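Local structure of 5'-methylthioadenosine nucleosidase / s-adenosylhomocysteine nucleosidase (Brucella melitensis bv. 1, 4PR3) at residues M168-C173 with G186-S191; L33-A38 with R220-V225; G117-V122 with L128-E133; R109-S114 with G121-L126; A41-H46 with F51-I56. The protein is a nucleosidase of the phosphorylase superfamily, an alpha/beta protein with a mixed central sheet, and holds a bound adenine in its pocket. One frame throughout, in Å; residues are numbered along the deposited sequence.

Contact 1 (M168-C173 with G186-S191). With ADE (adenine), chain C.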
# COMPACT_ATOMS: atom_id res chain seq x y z
N MSE A 168 -7.07 2.20 -8.79
CA MSE A 168 -5.76 2.14 -8.15
C MSE A 168 -5.69 2.30 -6.63
O MSE A 168 -4.61 2.29 -6.06
CB MSE A 168 -4.81 3.10 -8.86
CG MSE A 168 -4.76 2.79 -10.33
SE MSE A 168 -3.84 4.14 -11.34
CE MSE A 168 -2.12 4.05 -10.42
N GLU A 169 -6.84 2.45 -5.97
CA GLU A 169 -6.89 2.92 -4.58
C GLU A 169 -7.66 2.04 -3.60
O GLU A 169 -7.13 1.64 -2.57
CB GLU A 169 -7.38 4.37 -4.50
CG GLU A 169 -6.33 5.40 -4.87
CD GLU A 169 -6.24 5.63 -6.37
OE1 GLU A 169 -7.31 5.68 -7.02
OE2 GLU A 169 -5.11 5.75 -6.89
N THR A 170 -8.93 1.80 -3.92
CA THR A 170 -9.93 1.32 -2.97
C THR A 170 -9.51 0.18 -2.03
O THR A 170 -9.75 0.27 -0.82
CB THR A 170 -11.21 0.90 -3.71
OG1 THR A 170 -11.68 2.00 -4.49
CG2 THR A 170 -12.30 0.48 -2.73
N TYR A 171 -8.88 -0.87 -2.55
CA TYR A 171 -8.47 -1.98 -1.68
C TYR A 171 -7.49 -1.51 -0.60
O TYR A 171 -7.51 -2.01 0.52
CB TYR A 171 -7.85 -3.13 -2.48
CG TYR A 171 -7.35 -4.26 -1.61
CD1 TYR A 171 -8.18 -5.31 -1.25
CD2 TYR A 171 -6.04 -4.26 -1.15
CE1 TYR A 171 -7.72 -6.33 -0.44
CE2 TYR A 171 -5.57 -5.28 -0.34
CZ TYR A 171 -6.41 -6.31 0.01
OH TYR A 171 -5.94 -7.33 0.81
N ALA A 172 -6.63 -0.56 -0.94
CA ALA A 172 -5.70 -0.00 0.02
C ALA A 172 -6.45 0.79 1.09
O ALA A 172 -6.05 0.80 2.26
CB ALA A 172 -4.67 0.87 -0.67
N CYS A 173 -7.53 1.45 0.69
CA CYS A 173 -8.37 2.19 1.63
C CYS A 173 -9.04 1.23 2.60
O CYS A 173 -9.13 1.51 3.80
CB CYS A 173 -9.44 2.99 0.89
SG CYS A 173 -8.80 4.31 -0.16
N GLY A 186 -17.48 2.42 -1.26
CA GLY A 186 -16.95 2.92 -2.51
C GLY A 186 -17.96 3.45 -3.52
O GLY A 186 -19.10 2.98 -3.57
N LEU A 187 -17.53 4.40 -4.34
CA LEU A 187 -18.31 4.90 -5.47
C LEU A 187 -17.37 5.16 -6.65
O LEU A 187 -16.37 5.85 -6.50
CB LEU A 187 -19.05 6.19 -5.11
CG LEU A 187 -20.19 6.13 -4.10
CD1 LEU A 187 -20.72 7.53 -3.81
CD2 LEU A 187 -21.31 5.22 -4.58
N ARG A 188 -17.70 4.62 -7.82
CA ARG A 188 -16.83 4.75 -8.99
C ARG A 188 -17.60 5.08 -10.26
O ARG A 188 -18.53 4.36 -10.64
CB ARG A 188 -16.04 3.46 -9.20
CG ARG A 188 -15.01 3.18 -8.14
CD ARG A 188 -13.86 4.17 -8.23
NE ARG A 188 -13.16 4.30 -6.97
CZ ARG A 188 -12.08 5.05 -6.80
NH1 ARG A 188 -11.57 5.72 -7.82
NH2 ARG A 188 -11.50 5.12 -5.60
N GLY A 189 -17.23 6.18 -10.91
CA GLY A 189 -17.73 6.47 -12.25
C GLY A 189 -16.79 5.89 -13.29
O GLY A 189 -15.58 5.87 -13.09
N ILE A 190 -17.33 5.48 -14.44
CA ILE A 190 -16.49 4.85 -15.46
C ILE A 190 -15.99 5.89 -16.45
O ILE A 190 -16.76 6.44 -17.24
CB ILE A 190 -17.24 3.72 -16.19
CG1 ILE A 190 -17.40 2.52 -15.26
CG2 ILE A 190 -16.47 3.27 -17.42
CD1 ILE A 190 -16.06 1.97 -14.81
N SER A 191 -14.69 6.16 -16.39
CA SER A 191 -14.07 7.21 -17.19
C SER A 191 -13.45 6.72 -18.50
O SER A 191 -13.09 7.53 -19.35
CB SER A 191 -13.02 7.94 -16.36
OG SER A 191 -12.06 7.03 -15.84
N9 ADE C . -8.96 4.71 -12.93
C8 ADE C . -9.61 5.18 -14.03
N7 ADE C . -9.39 4.48 -15.12
C5 ADE C . -8.53 3.49 -14.70
C6 ADE C . -7.91 2.41 -15.38
N6 ADE C . -8.09 2.17 -16.68
N1 ADE C . -7.10 1.60 -14.67
C2 ADE C . -6.93 1.85 -13.37
N3 ADE C . -7.45 2.82 -12.62
C4 ADE C . -8.25 3.61 -13.36
O HOH W 1 -9.26 6.88 -5.58
O HOH W 2 -8.95 7.19 -9.10
O HOH W 3 -14.28 3.20 -4.44

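Contact 2 (L33-A38 with R220-V225)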
# COMPACT_ATOMS: atom_id res chain seq x y z
N LEU A 33 -18.88 11.67 8.47
CA LEU A 33 -18.44 11.07 7.22
C LEU A 33 -17.15 11.69 6.71
O LEU A 33 -16.97 12.91 6.74
CB LEU A 33 -19.52 11.20 6.15
CG LEU A 33 -20.94 10.75 6.50
CD1 LEU A 33 -21.80 10.75 5.25
CD2 LEU A 33 -20.92 9.38 7.14
N LEU A 34 -16.25 10.85 6.21
CA LEU A 34 -14.98 11.30 5.67
C LEU A 34 -14.82 10.86 4.21
O LEU A 34 -14.77 9.67 3.91
CB LEU A 34 -13.82 10.76 6.51
CG LEU A 34 -12.41 11.08 6.02
CD1 LEU A 34 -12.21 12.59 5.95
CD2 LEU A 34 -11.37 10.43 6.92
N TYR A 35 -14.74 11.83 3.31
CA TYR A 35 -14.58 11.53 1.89
C TYR A 35 -13.11 11.58 1.49
O TYR A 35 -12.40 12.53 1.81
CB TYR A 35 -15.38 12.52 1.04
CG TYR A 35 -16.87 12.43 1.24
CD1 TYR A 35 -17.48 13.09 2.30
CD2 TYR A 35 -17.66 11.68 0.38
CE1 TYR A 35 -18.85 13.02 2.49
CE2 TYR A 35 -19.03 11.60 0.57
CZ TYR A 35 -19.62 12.27 1.62
OH TYR A 35 -20.98 12.19 1.82
N VAL A 36 -12.65 10.53 0.81
CA VAL A 36 -11.28 10.49 0.34
C VAL A 36 -11.22 10.34 -1.18
O VAL A 36 -12.02 9.63 -1.78
CB VAL A 36 -10.46 9.37 1.03
CG1 VAL A 36 -10.60 9.48 2.54
CG2 VAL A 36 -10.90 8.00 0.56
N MSE A 37 -10.28 11.06 -1.80
CA MSE A 37 -10.09 10.97 -3.24
C MSE A 37 -8.60 10.91 -3.58
O MSE A 37 -7.77 11.38 -2.81
CB MSE A 37 -10.75 12.15 -3.96
CG MSE A 37 -12.22 12.30 -3.65
SE MSE A 37 -13.19 13.39 -4.93
CE MSE A 37 -13.11 12.21 -6.48
N ALA A 38 -8.28 10.33 -4.72
CA ALA A 38 -6.89 10.17 -5.13
C ALA A 38 -6.29 11.48 -5.63
O ALA A 38 -5.40 12.04 -5.01
CB ALA A 38 -6.77 9.09 -6.20
N ARG A 220 -27.48 10.35 -2.55
CA ARG A 220 -28.25 9.17 -2.18
C ARG A 220 -27.64 8.44 -0.99
O ARG A 220 -28.35 7.82 -0.19
CB ARG A 220 -28.42 8.21 -3.36
CG ARG A 220 -28.87 8.90 -4.63
CD ARG A 220 -29.19 7.89 -5.72
NE ARG A 220 -30.50 7.29 -5.51
CZ ARG A 220 -31.62 7.71 -6.09
NH1 ARG A 220 -31.59 8.74 -6.92
NH2 ARG A 220 -32.76 7.10 -5.83
N VAL A 221 -26.32 8.50 -0.87
CA VAL A 221 -25.64 7.85 0.25
C VAL A 221 -25.90 8.59 1.55
O VAL A 221 -26.23 7.97 2.57
CB VAL A 221 -24.12 7.72 0.01
CG1 VAL A 221 -23.43 7.14 1.24
CG2 VAL A 221 -23.84 6.87 -1.22
N GLU A 222 -25.75 9.91 1.53
CA GLU A 222 -26.00 10.73 2.70
C GLU A 222 -27.44 10.57 3.19
O GLU A 222 -27.71 10.53 4.39
CB GLU A 222 -25.68 12.20 2.42
CG GLU A 222 -24.19 12.46 2.22
CD GLU A 222 -23.88 13.94 2.06
OE1 GLU A 222 -24.83 14.73 1.92
OE2 GLU A 222 -22.68 14.30 2.07
N ARG A 223 -28.37 10.47 2.25
CA ARG A 223 -29.76 10.19 2.59
C ARG A 223 -29.88 8.82 3.25
O ARG A 223 -30.62 8.65 4.21
CB ARG A 223 -30.64 10.26 1.34
CG ARG A 223 -32.06 9.80 1.59
CD ARG A 223 -32.75 10.66 2.66
NE ARG A 223 -34.07 10.14 2.99
CZ ARG A 223 -35.16 10.35 2.25
NH1 ARG A 223 -35.07 11.05 1.12
NH2 ARG A 223 -36.33 9.85 2.62
N ALA A 224 -29.14 7.85 2.73
CA ALA A 224 -29.15 6.51 3.28
C ALA A 224 -28.56 6.48 4.69
O ALA A 224 -29.01 5.72 5.54
CB ALA A 224 -28.41 5.54 2.37
N VAL A 225 -27.55 7.32 4.92
CA VAL A 225 -26.93 7.41 6.23
C VAL A 225 -27.96 7.92 7.24
O VAL A 225 -28.09 7.39 8.34
CB VAL A 225 -25.68 8.32 6.22
CG1 VAL A 225 -25.24 8.65 7.64
CG2 VAL A 225 -24.55 7.66 5.46

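Contact 3 (G117-V122 with L128-E133)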
# COMPACT_ATOMS: atom_id res chain seq x y z
N GLY A 117 1.76 -21.75 -3.40
CA GLY A 117 0.57 -22.51 -3.05
C GLY A 117 -0.67 -21.77 -2.57
O GLY A 117 -1.57 -22.39 -2.01
N PHE A 118 -0.72 -20.46 -2.77
CA PHE A 118 -1.90 -19.67 -2.40
C PHE A 118 -2.76 -19.37 -3.62
O PHE A 118 -2.26 -19.24 -4.73
CB PHE A 118 -1.48 -18.34 -1.77
CG PHE A 118 -0.91 -18.46 -0.39
CD1 PHE A 118 -1.74 -18.40 0.72
CD2 PHE A 118 0.45 -18.61 -0.20
CE1 PHE A 118 -1.22 -18.50 2.00
CE2 PHE A 118 0.98 -18.71 1.08
CZ PHE A 118 0.14 -18.66 2.18
N GLU A 119 -4.07 -19.27 -3.42
CA GLU A 119 -4.96 -18.83 -4.49
C GLU A 119 -4.57 -17.42 -4.92
O GLU A 119 -4.22 -16.59 -4.07
CB GLU A 119 -6.42 -18.84 -4.03
CG GLU A 119 -7.41 -18.36 -5.09
CD GLU A 119 -8.83 -18.23 -4.57
OE1 GLU A 119 -9.10 -18.69 -3.44
OE2 GLU A 119 -9.69 -17.66 -5.29
N LYS A 120 -4.62 -17.15 -6.22
CA LYS A 120 -4.31 -15.81 -6.74
C LYS A 120 -5.18 -14.76 -6.07
O LYS A 120 -6.39 -14.96 -5.91
CB LYS A 120 -4.52 -15.75 -8.26
CG LYS A 120 -3.34 -16.24 -9.08
CD LYS A 120 -3.54 -15.93 -10.56
CE LYS A 120 -2.33 -16.35 -11.39
NZ LYS A 120 -2.52 -16.06 -12.84
N GLY A 121 -4.57 -13.65 -5.67
CA GLY A 121 -5.29 -12.54 -5.07
C GLY A 121 -5.37 -12.62 -3.56
O GLY A 121 -5.77 -11.66 -2.90
N VAL A 122 -4.97 -13.75 -2.99
CA VAL A 122 -5.02 -13.95 -1.55
C VAL A 122 -3.68 -13.60 -0.90
O VAL A 122 -2.62 -14.01 -1.38
CB VAL A 122 -5.42 -15.40 -1.19
CG1 VAL A 122 -5.38 -15.61 0.32
CG2 VAL A 122 -6.80 -15.71 -1.73
N LEU A 128 -8.54 -13.21 4.98
CA LEU A 128 -9.46 -12.46 4.15
C LEU A 128 -9.65 -13.30 2.89
O LEU A 128 -8.71 -13.96 2.45
CB LEU A 128 -8.86 -11.09 3.82
CG LEU A 128 -9.77 -9.87 3.95
CD1 LEU A 128 -10.47 -9.85 5.30
CD2 LEU A 128 -8.96 -8.60 3.75
N PRO A 129 -10.84 -13.26 2.28
CA PRO A 129 -10.95 -14.01 1.03
C PRO A 129 -10.33 -13.21 -0.10
O PRO A 129 -9.90 -12.07 0.12
CB PRO A 129 -12.45 -14.15 0.83
CG PRO A 129 -13.03 -12.95 1.52
CD PRO A 129 -12.13 -12.68 2.70
N GLU A 130 -10.28 -13.77 -1.30
CA GLU A 130 -9.68 -13.07 -2.43
C GLU A 130 -10.56 -11.90 -2.85
O GLU A 130 -10.07 -10.88 -3.32
CB GLU A 130 -9.47 -14.01 -3.61
CG GLU A 130 -8.80 -13.34 -4.78
CD GLU A 130 -9.51 -13.60 -6.09
OE1 GLU A 130 -9.33 -14.69 -6.65
OE2 GLU A 130 -10.26 -12.70 -6.54
N THR A 131 -11.86 -12.07 -2.67
CA THR A 131 -12.82 -11.02 -2.98
C THR A 131 -13.50 -10.58 -1.69
O THR A 131 -14.15 -11.37 -1.02
CB THR A 131 -13.86 -11.51 -4.00
OG1 THR A 131 -13.23 -11.64 -5.29
CG2 THR A 131 -15.01 -10.54 -4.11
N VAL A 132 -13.32 -9.31 -1.34
CA VAL A 132 -13.80 -8.82 -0.05
C VAL A 132 -15.07 -8.01 -0.20
O VAL A 132 -15.07 -6.93 -0.79
CB VAL A 132 -12.74 -7.96 0.65
CG1 VAL A 132 -13.16 -7.68 2.08
CG2 VAL A 132 -11.38 -8.65 0.61
N GLU A 133 -16.16 -8.55 0.34
CA GLU A 133 -17.46 -7.88 0.32
C GLU A 133 -17.42 -6.58 1.11
O GLU A 133 -16.94 -6.56 2.24
CB GLU A 133 -18.54 -8.79 0.90
CG GLU A 133 -18.80 -10.04 0.09
CD GLU A 133 -19.40 -9.73 -1.27
OE1 GLU A 133 -20.30 -8.87 -1.33
OE2 GLU A 133 -18.96 -10.34 -2.27

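Contact 4 (R109-S114 with G121-L126)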
# COMPACT_ATOMS: atom_id res chain seq x y z
N ARG A 109 -5.29 -6.96 -7.26
CA ARG A 109 -4.80 -7.75 -8.40
C ARG A 109 -3.28 -7.85 -8.46
O ARG A 109 -2.73 -8.66 -9.20
CB ARG A 109 -5.35 -7.22 -9.72
CG ARG A 109 -4.99 -5.78 -10.00
CD ARG A 109 -5.46 -5.34 -11.37
NE ARG A 109 -5.09 -3.95 -11.63
CZ ARG A 109 -5.84 -2.90 -11.33
NH1 ARG A 109 -7.03 -3.08 -10.77
NH2 ARG A 109 -5.41 -1.68 -11.61
N ASP A 110 -2.59 -7.02 -7.67
CA ASP A 110 -1.14 -7.06 -7.63
C ASP A 110 -0.63 -8.20 -6.77
O ASP A 110 0.56 -8.51 -6.79
CB ASP A 110 -0.57 -5.73 -7.12
CG ASP A 110 -0.82 -4.59 -8.07
OD1 ASP A 110 -1.08 -4.86 -9.26
OD2 ASP A 110 -0.74 -3.42 -7.63
N MSE A 111 -1.53 -8.82 -6.02
CA MSE A 111 -1.14 -9.86 -5.07
C MSE A 111 -1.23 -11.24 -5.71
O MSE A 111 -2.32 -11.73 -5.98
CB MSE A 111 -2.07 -9.81 -3.85
CG MSE A 111 -1.94 -10.98 -2.89
SE MSE A 111 -0.28 -10.93 -1.88
CE MSE A 111 0.67 -12.36 -2.76
N ASP A 112 -0.07 -11.86 -5.95
CA ASP A 112 -0.04 -13.25 -6.39
C ASP A 112 0.97 -14.06 -5.57
O ASP A 112 2.18 -13.91 -5.75
CB ASP A 112 0.32 -13.31 -7.88
CG ASP A 112 0.03 -14.66 -8.50
OD1 ASP A 112 -0.31 -15.61 -7.75
OD2 ASP A 112 0.16 -14.79 -9.73
N ALA A 113 0.47 -14.92 -4.69
CA ALA A 113 1.31 -15.84 -3.93
C ALA A 113 1.29 -17.27 -4.48
O ALA A 113 1.87 -18.17 -3.88
CB ALA A 113 0.93 -15.83 -2.45
N SER A 114 0.59 -17.47 -5.59
CA SER A 114 0.38 -18.81 -6.16
C SER A 114 1.61 -19.73 -6.34
O SER A 114 1.48 -20.94 -6.16
CB SER A 114 -0.46 -18.76 -7.44
OG SER A 114 0.03 -17.79 -8.34
N GLY A 121 -4.57 -13.65 -5.67
CA GLY A 121 -5.29 -12.54 -5.07
C GLY A 121 -5.37 -12.62 -3.56
O GLY A 121 -5.77 -11.66 -2.90
N VAL A 122 -4.97 -13.75 -2.99
CA VAL A 122 -5.02 -13.95 -1.55
C VAL A 122 -3.68 -13.60 -0.90
O VAL A 122 -2.62 -14.01 -1.38
CB VAL A 122 -5.42 -15.40 -1.19
CG1 VAL A 122 -5.38 -15.61 0.32
CG2 VAL A 122 -6.80 -15.71 -1.73
N THR A 123 -3.74 -12.85 0.20
CA THR A 123 -2.55 -12.45 0.93
C THR A 123 -2.25 -13.43 2.07
O THR A 123 -3.12 -13.73 2.89
CB THR A 123 -2.71 -11.03 1.50
OG1 THR A 123 -2.97 -10.11 0.44
CG2 THR A 123 -1.45 -10.60 2.24
N PRO A 124 -1.01 -13.94 2.12
CA PRO A 124 -0.53 -14.84 3.17
C PRO A 124 -0.64 -14.25 4.58
O PRO A 124 -0.48 -13.05 4.76
CB PRO A 124 0.95 -15.04 2.81
CG PRO A 124 1.00 -14.83 1.34
CD PRO A 124 0.00 -13.75 1.06
N PHE A 125 -0.92 -15.12 5.55
CA PHE A 125 -0.99 -14.76 6.97
C PHE A 125 -2.05 -13.71 7.28
O PHE A 125 -1.97 -13.01 8.29
CB PHE A 125 0.38 -14.30 7.49
CG PHE A 125 1.45 -15.34 7.38
CD1 PHE A 125 1.54 -16.36 8.33
CD2 PHE A 125 2.36 -15.32 6.34
CE1 PHE A 125 2.52 -17.32 8.23
CE2 PHE A 125 3.35 -16.28 6.24
CZ PHE A 125 3.43 -17.28 7.19
N LEU A 126 -3.04 -13.61 6.41
CA LEU A 126 -4.12 -12.66 6.59
C LEU A 126 -5.41 -13.38 6.29
O LEU A 126 -5.56 -13.96 5.21
CB LEU A 126 -3.95 -11.48 5.63
CG LEU A 126 -5.02 -10.39 5.67
CD1 LEU A 126 -5.05 -9.72 7.03
CD2 LEU A 126 -4.81 -9.38 4.56
O HOH W 4 -1.99 -15.15 -3.88

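Contact 5 (A41-H46 with F51-I56)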
# COMPACT_ATOMS: atom_id res chain seq x y z
N ALA A 41 -8.03 15.96 -10.00
CA ALA A 41 -8.64 15.96 -11.32
C ALA A 41 -10.08 15.43 -11.29
O ALA A 41 -10.94 15.89 -12.04
CB ALA A 41 -7.80 15.14 -12.29
N GLU A 42 -10.33 14.47 -10.41
CA GLU A 42 -11.65 13.85 -10.31
C GLU A 42 -12.64 14.71 -9.53
O GLU A 42 -13.85 14.47 -9.57
CB GLU A 42 -11.53 12.47 -9.65
CG GLU A 42 -10.63 11.48 -10.38
CD GLU A 42 -10.29 10.29 -9.52
OE1 GLU A 42 -10.41 9.14 -10.00
OE2 GLU A 42 -9.91 10.49 -8.34
N TYR A 43 -12.12 15.70 -8.82
CA TYR A 43 -12.93 16.53 -7.93
C TYR A 43 -13.41 17.77 -8.68
O TYR A 43 -12.63 18.68 -8.97
CB TYR A 43 -12.09 16.93 -6.71
CG TYR A 43 -12.81 17.71 -5.64
CD1 TYR A 43 -14.00 17.26 -5.10
CD2 TYR A 43 -12.27 18.89 -5.13
CE1 TYR A 43 -14.65 17.97 -4.10
CE2 TYR A 43 -12.91 19.60 -4.14
CZ TYR A 43 -14.10 19.14 -3.63
OH TYR A 43 -14.73 19.85 -2.63
N GLY A 44 -14.71 17.81 -8.97
CA GLY A 44 -15.28 18.87 -9.79
C GLY A 44 -16.17 19.85 -9.05
O GLY A 44 -16.11 19.96 -7.83
N ARG A 45 -17.00 20.56 -9.81
CA ARG A 45 -17.87 21.60 -9.27
C ARG A 45 -19.01 21.06 -8.42
O ARG A 45 -19.30 21.59 -7.34
CB ARG A 45 -18.43 22.46 -10.40
CG ARG A 45 -17.38 23.08 -11.31
CD ARG A 45 -18.01 23.99 -12.36
NE ARG A 45 -18.83 23.26 -13.33
CZ ARG A 45 -20.15 23.16 -13.27
NH1 ARG A 45 -20.82 23.75 -12.29
NH2 ARG A 45 -20.81 22.47 -14.20
N HIS A 46 -19.67 20.01 -8.90
CA HIS A 46 -20.81 19.43 -8.21
C HIS A 46 -20.42 18.75 -6.90
O HIS A 46 -21.14 18.84 -5.90
CB HIS A 46 -21.55 18.44 -9.11
CG HIS A 46 -22.20 19.07 -10.30
ND1 HIS A 46 -21.51 19.37 -11.46
CD2 HIS A 46 -23.48 19.47 -10.51
CE1 HIS A 46 -22.34 19.91 -12.33
NE2 HIS A 46 -23.54 19.99 -11.78
N PHE A 51 -18.89 18.32 -0.34
CA PHE A 51 -17.88 18.07 0.68
C PHE A 51 -16.48 18.56 0.31
O PHE A 51 -16.24 19.01 -0.81
CB PHE A 51 -17.80 16.58 0.99
CG PHE A 51 -17.53 15.72 -0.21
CD1 PHE A 51 -16.23 15.51 -0.65
CD2 PHE A 51 -18.57 15.13 -0.91
CE1 PHE A 51 -15.97 14.73 -1.77
CE2 PHE A 51 -18.32 14.35 -2.02
CZ PHE A 51 -17.02 14.15 -2.45
N THR A 52 -15.56 18.43 1.27
CA THR A 52 -14.14 18.66 1.03
C THR A 52 -13.36 17.37 1.28
O THR A 52 -13.26 16.91 2.42
CB THR A 52 -13.57 19.77 1.95
OG1 THR A 52 -14.37 20.95 1.83
CG2 THR A 52 -12.13 20.09 1.56
N PRO A 53 -12.83 16.77 0.21
CA PRO A 53 -12.14 15.48 0.28
C PRO A 53 -10.72 15.56 0.83
O PRO A 53 -10.01 16.54 0.60
CB PRO A 53 -12.09 15.04 -1.19
CG PRO A 53 -12.04 16.31 -1.95
CD PRO A 53 -12.89 17.29 -1.17
N LEU A 54 -10.33 14.52 1.56
CA LEU A 54 -8.94 14.29 1.91
C LEU A 54 -8.25 13.73 0.66
O LEU A 54 -8.72 12.75 0.08
CB LEU A 54 -8.85 13.27 3.04
CG LEU A 54 -7.78 13.42 4.12
CD1 LEU A 54 -7.46 12.05 4.71
CD2 LEU A 54 -6.52 14.10 3.59
N MSE A 55 -7.14 14.34 0.25
CA MSE A 55 -6.45 13.86 -0.93
C MSE A 55 -5.52 12.72 -0.56
O MSE A 55 -4.57 12.89 0.21
CB MSE A 55 -5.68 15.00 -1.61
CG MSE A 55 -6.58 16.14 -2.06
SE MSE A 55 -8.22 15.52 -2.91
CE MSE A 55 -7.45 14.42 -4.30
N ILE A 56 -5.81 11.54 -1.10
CA ILE A 56 -5.19 10.30 -0.65
C ILE A 56 -3.95 9.88 -1.47
O ILE A 56 -3.15 9.06 -1.02
CB ILE A 56 -6.29 9.19 -0.56
CG1 ILE A 56 -6.77 9.05 0.88
CG2 ILE A 56 -5.85 7.86 -1.14
CD1 ILE A 56 -5.66 9.10 1.88

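Contact 1 (M168-C173 with G186-S191)
T170 and R188 meet where the start of helix 170-180 faces strand 184-192 of the mixed central sheet in this phosphorylase-superfamily fold. Their side chains lie alongside one another, pointing opposite ways. T170 OG1 lies 3.3 Å from R188 NH2 and approaches the guanidinium obliquely. This is the close part of the contact. The backbones come nearest at T170 and G186, CA to CA 7.2 Å. The looser part is bridged by water: two waters join R188 to E169, the N-cap residue of the helix, and a third joins it to T170. All three sit at the edge of the guanidinium, in its plane. Water 1 accepts from R188 NH2 and donates to E169 OE1 at 2.7 Å. Water 2 joins R188 NH1 to the same carboxylate oxygen. Water 3 links R188 NE to T170 OG1. E169 OE1 and R188 NH1 are 4.3 Å apart, beyond a salt bridge. Each polar group also has a partner outside: R188 NH1 binds S89 O, E169 OE2 binds the backbone N of G59, and T170 OG1 binds D167. The first residue of 168-173 and the last of 186-191 reach the adenine. M168, a selenomethionine, brings CG to 3.5 Å from adenine N3. From strand 184-192, S191 OG lies 3.6 Å from adenine C8.

Contact 2 (L33-A38 with R220-V225)
Y35 and E222 make the polar part of this contact. Y35 OH gives a weak hydrogen bond to E222 OE2 at 2.7 Å. The ring and carboxylate planes stand 62° apart, and the oxygen meets the ring obliquely. E222 runs extended beyond CG (chi2 -175°), which carries its carboxylate from the helix to the phenol. Beside them is an apolar patch. L33 CD1 touches V225 CG2 at 4.1 Å and E222 CG at 4.2 Å. The patch is where helix 207-226 covers the central mixed sheet of the alpha/beta fold. The short segments of strand and helix run nearly antiparallel, at 158°, with their axes 11.9 Å apart. The next shell positions these groups. K26 forms a salt bridge with E222 OE2, so that oxygen has two partners, and the charge would probably keep the carboxylate ionised. The Y35 ring stacks with F51. L33 also packs on V28, L83 and I85 of the neighbouring strands.

Contact 3 (G117-V122 with L128-E133)
V122 and E130 come together with their CA atoms 4.8 Å apart, where a type II beta turn from E119 to V122 is closed by V122 N bonding to E119 O at 3.1 Å. E130 makes the largest share of the contact. Its CG is anti to the backbone N (chi1 -177°), which lays the side chain against the turn. E130 CG rests 3.6 Å from G121 CA. E130 CB touches V122 CG2 at 3.7 Å, with the two side chains crossing at about a right angle. A bend at chi2 then brings the carboxylate to K120 and E119. There E130 OE1 lies 3.0 Å from K120 O and 3.3 Å from E119 OE2. All three oxygens are acceptors, so these are not hydrogen bonds. The E119 and E130 carboxylates, two like charges near each other, stand 72° apart. A phosphate ion, probably from the crystallisation liquor, lies about 4 Å from the E130 side chain. The turn sits at the surface, in the loop joining strands 100-108 and 132-133. Its G121, with phi 91°, is the glycine classically found at the third position of a type II turn.

Contact 4 (R109-S114 with G121-L126)
M111 O meets G121 twice in this contact. It accepts a weak hydrogen bond from G121 N at 3.0 Å, with a bent N-H...O angle of 129°. It also has a CA-H...O contact with G121 CA at 3.2 Å. Further along, water 4 bridges the two segments, accepting from A113 N and donating to V122 O at 2.8 Å. The side chain of M111, a selenomethionine, lies against the second segment. Bends at chi2 and chi3 fold its end over that segment. M111 CG is 3.5 Å from V122 O, and M111 SE reaches P124 CD at 4.1 Å. M111 crosses T123 at about a right angle, with CG and SE both near T123 OG1. A113 CB packs on P124 CG at 3.9 Å. M111 also packs on G150 of the second subunit, and F125 on A39 of that subunit. Here the loop between strands 100-108 and 132-133 doubles back on itself at the dimer interface, where a type II beta turn spans T123 to L126.

Contact 5 (A41-H46 with F51-I56)
F51 O accepts a hydrogen bond from Y43 OH at 2.5 Å. The phenol oxygen lies in the carbonyl plane, with a C=O...O angle of 154°. With chi1 at -176°, Y43 turns its ring away from its own backbone N and across to the second segment. Y43 CE1 approaches the F51 ring obliquely, 4.2 Å from F51 CE1. F51 also packs on V218 of helix 207-226. T52 follows with a light touch, its CA 3.9 Å from Y43 OH. These residues belong to the beta-alpha-beta unit of strand 31-37, helix 45-50 and strand 54-55, and Y43 spans from the start of the crossover to its end. P53 comes next and lies over one face of the Y43 ring. Its CD is 3.7 Å from the ring centroid and 27° off the normal, a CH-pi contact offset toward the OH end. From L54 the chain becomes a strand that runs parallel to strand 31-37, with L54 bonded through its backbone to Y35 and M37. I56 bonds to M37 in the same way.

Overall arrangement
Contacts 1 and 2 are buried and contact 5 partly so; contacts 1, 2, 3 and 5 all reach the central sheet. The centre of contact 1 is about 4 Å from the centre of the chain, and there R188 meets water and side-chain oxygens. Contact 2 holds a helix on the sheet with one weak polar bond and apolar packing. Contact 5 adjoins it through the neighbouring strands 31-37 and 54-55. Contacts 3 and 4 share G121 and V122 in one peripheral loop, on the opposite side of the chain centre from contacts 2 and 5. Contact 3 is a surface contact with two glutamates close together; contact 4 is buried and meets the second subunit, as does contact 1.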